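Local atomic coordinates of loquacious, isoform B (Drosophila melanogaster, PDB entry 4X8W), a protein that probably partners Dicer-1 in microRNA processing, using a domain of the double-stranded-RNA-binding fold. Residues Q18-Y23 against Q40-P45. Residues are numbered along the deposited sequence; the frame is centred on the assembly and turned at random.
Sequences QFEVTY and QLSTLP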
loop_
_atom_site.group_PDB
_atom_site.type_symbol
_atom_site.label_atom_id
_atom_site.label_comp_id
_atom_site.label_asym_id
_atom_site.label_seq_id
_atom_site.Cartn_x
_atom_site.Cartn_y
_atom_site.Cartn_z
ATOM N N GLN E 18 3.981 2.364 10.298
ATOM C CA GLN E 18 4.440 2.110 8.927
ATOM C C GLN E 18 3.304 1.720 7.974
ATOM O O GLN E 18 3.438 0.781 7.179
ATOM C CB GLN E 18 5.507 1.006 8.924
ATOM C CG GLN E 18 6.695 1.247 9.843
ATOM C CD GLN E 18 7.765 0.176 9.681
ATOM O OE1 GLN E 18 7.454 -0.977 9.379
ATOM N NE2 GLN E 18 9.026 0.548 9.892
ATOM N N PHE E 19 2.207 2.472 8.016
ATOM C CA PHE E 19 1.142 2.280 7.041
ATOM C C PHE E 19 1.036 3.524 6.189
ATOM O O PHE E 19 1.395 4.622 6.632
ATOM C CB PHE E 19 -0.210 2.050 7.726
ATOM C CG PHE E 19 -0.304 0.774 8.505
ATOM C CD1 PHE E 19 -0.519 -0.441 7.869
ATOM C CD2 PHE E 19 -0.218 0.794 9.887
ATOM C CE1 PHE E 19 -0.624 -1.631 8.601
ATOM C CE2 PHE E 19 -0.324 -0.392 10.623
ATOM C CZ PHE E 19 -0.523 -1.603 9.975
ATOM N N GLU E 20 0.547 3.356 4.966
ATOM C CA GLU E 20 0.228 4.493 4.126
ATOM C C GLU E 20 -1.290 4.667 4.087
ATOM O O GLU E 20 -2.036 3.694 4.013
ATOM C CB GLU E 20 0.800 4.306 2.730
ATOM C CG GLU E 20 2.219 4.804 2.618
ATOM C CD GLU E 20 2.922 4.322 1.374
ATOM O OE1 GLU E 20 2.380 3.440 0.676
ATOM O OE2 GLU E 20 4.024 4.834 1.102
ATOM N N VAL E 21 -1.728 5.917 4.045
ATOM C CA VAL E 21 -3.139 6.258 4.079
ATOM C C VAL E 21 -3.609 6.890 2.782
ATOM O O VAL E 21 -3.083 7.916 2.355
ATOM C CB VAL E 21 -3.422 7.241 5.225
ATOM C CG1 VAL E 21 -4.863 7.705 5.186
ATOM C CG2 VAL E 21 -3.092 6.602 6.553
ATOM N N THR E 22 -4.621 6.304 2.164
ATOM C CA THR E 22 -5.156 6.882 0.940
ATOM C C THR E 22 -6.631 7.214 1.065
ATOM O O THR E 22 -7.461 6.341 1.324
ATOM C CB THR E 22 -4.961 5.953 -0.253
ATOM O OG1 THR E 22 -3.559 5.778 -0.465
ATOM C CG2 THR E 22 -5.554 6.572 -1.502
ATOM N N TYR E 23 -6.951 8.482 0.842
ATOM C CA TYR E 23 -8.332 8.921 0.868
ATOM C C TYR E 23 -8.946 8.797 -0.523
ATOM O O TYR E 23 -8.371 9.244 -1.507
ATOM C CB TYR E 23 -8.420 10.361 1.372
ATOM C CG TYR E 23 -8.058 10.538 2.837
ATOM C CD1 TYR E 23 -6.730 10.634 3.259
ATOM C CD2 TYR E 23 -9.053 10.600 3.804
ATOM C CE1 TYR E 23 -6.410 10.797 4.615
ATOM C CE2 TYR E 23 -8.743 10.757 5.143
ATOM C CZ TYR E 23 -7.432 10.856 5.544
ATOM O OH TYR E 23 -7.175 11.022 6.880
ATOM N N GLN E 40 -8.207 3.940 2.761
ATOM C CA GLN E 40 -7.615 2.655 2.497
ATOM C C GLN E 40 -6.287 2.618 3.237
ATOM O O GLN E 40 -5.493 3.545 3.114
ATOM C CB GLN E 40 -7.476 2.451 0.990
ATOM C CG GLN E 40 -7.045 1.067 0.568
ATOM C CD GLN E 40 -7.159 0.882 -0.928
ATOM O OE1 GLN E 40 -7.188 1.858 -1.686
ATOM N NE2 GLN E 40 -7.266 -0.369 -1.364
ATOM N N LEU E 41 -6.081 1.571 4.038
ATOM C CA LEU E 41 -4.826 1.378 4.761
ATOM C C LEU E 41 -4.008 0.280 4.110
ATOM O O LEU E 41 -4.487 -0.827 3.865
ATOM C CB LEU E 41 -5.081 1.051 6.241
ATOM C CG LEU E 41 -6.015 1.992 7.036
ATOM C CD1 LEU E 41 -6.189 1.530 8.467
ATOM C CD2 LEU E 41 -5.477 3.412 7.036
ATOM N N SER E 42 -2.767 0.619 3.803
ATOM C CA SER E 42 -1.855 -0.295 3.147
ATOM C C SER E 42 -0.508 -0.151 3.810
ATOM O O SER E 42 -0.212 0.877 4.414
ATOM C CB SER E 42 -1.763 -0.005 1.650
ATOM O OG SER E 42 -1.278 1.309 1.423
ATOM N N THR E 43 0.282 -1.211 3.765
ATOM C CA THR E 43 1.680 -1.134 4.166
ATOM C C THR E 43 2.656 -0.538 3.149
ATOM O O THR E 43 2.379 -0.432 1.945
ATOM C CB THR E 43 2.193 -2.528 4.515
ATOM O OG1 THR E 43 1.749 -3.420 3.490
ATOM C CG2 THR E 43 1.610 -2.997 5.825
ATOM N N LEU E 44 3.829 -0.202 3.672
ATOM C CA LEU E 44 4.999 0.149 2.890
ATOM C C LEU E 44 5.287 -1.002 1.943
ATOM O O LEU E 44 5.154 -2.159 2.337
ATOM C CB LEU E 44 6.197 0.417 3.802
ATOM C CG LEU E 44 6.216 1.795 4.442
ATOM C CD1 LEU E 44 7.110 1.786 5.652
ATOM C CD2 LEU E 44 6.701 2.826 3.401
ATOM N N PRO E 45 5.632 -0.702 0.683
ATOM C CA PRO E 45 5.829 -1.803 -0.270
ATOM C C PRO E 45 6.896 -2.793 0.200
ATOM O O PRO E 45 7.787 -2.434 0.983
ATOM C CB PRO E 45 6.301 -1.086 -1.542
ATOM C CG PRO E 45 5.870 0.352 -1.373
ATOM C CD PRO E 45 5.911 0.621 0.097
#
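The F19 ring has the carbonyl oxygen S42 O at its edge, in the ring plane, 3.7 Å from F19 CD1. The methyl T43 CG2 reaches the same ring obliquely, 3.8 Å from F19 CE1, the two side chains lying alongside each other. With chi1 at -66°, F19 CG sits beside its own backbone N, which carries the ring out by T43. An alanine here would remove the ring, and with it the apolar cover of T43 CG2 and the edge contact to S42 O would probably be lost.

Strands 19-23 and 40-43 are antiparallel arms of the beta hairpin 19-26/35-43, as in the sheet of a double-stranded-RNA-binding domain, stitched by two pairs of backbone hydrogen bonds. E20 N gives its hydrogen to S42 O at 2.7 Å, nearly along the carbonyl axis, and S42 N returns one to E20 O at 3.2 Å. Further along, T22 N to Q40 O (3.0 Å) and Q40 N to T22 O (2.9 Å) are the straighter pair, both in the carbonyl plane.

V21 and L41, a non-hydrogen-bonded pair, share one face and touch through V21 CG2 and L41 CD2 at 4.0 Å. E20, S42, T22 and Q40 point to the opposite face. Past the strand end, L44 turns CD1 back onto Q18 CB, 3.7 Å away.

Q18 ends helix 10-16 as the C-prime residue of a Schellman motif, so strand 19-26 starts directly behind it. V21 packs on L10 and A14 of that helix. Beyond Q40 and L41 the sheet continues into a strand of a second subunit, whose A64 meets Y23, consistent with exchanged elements between chains.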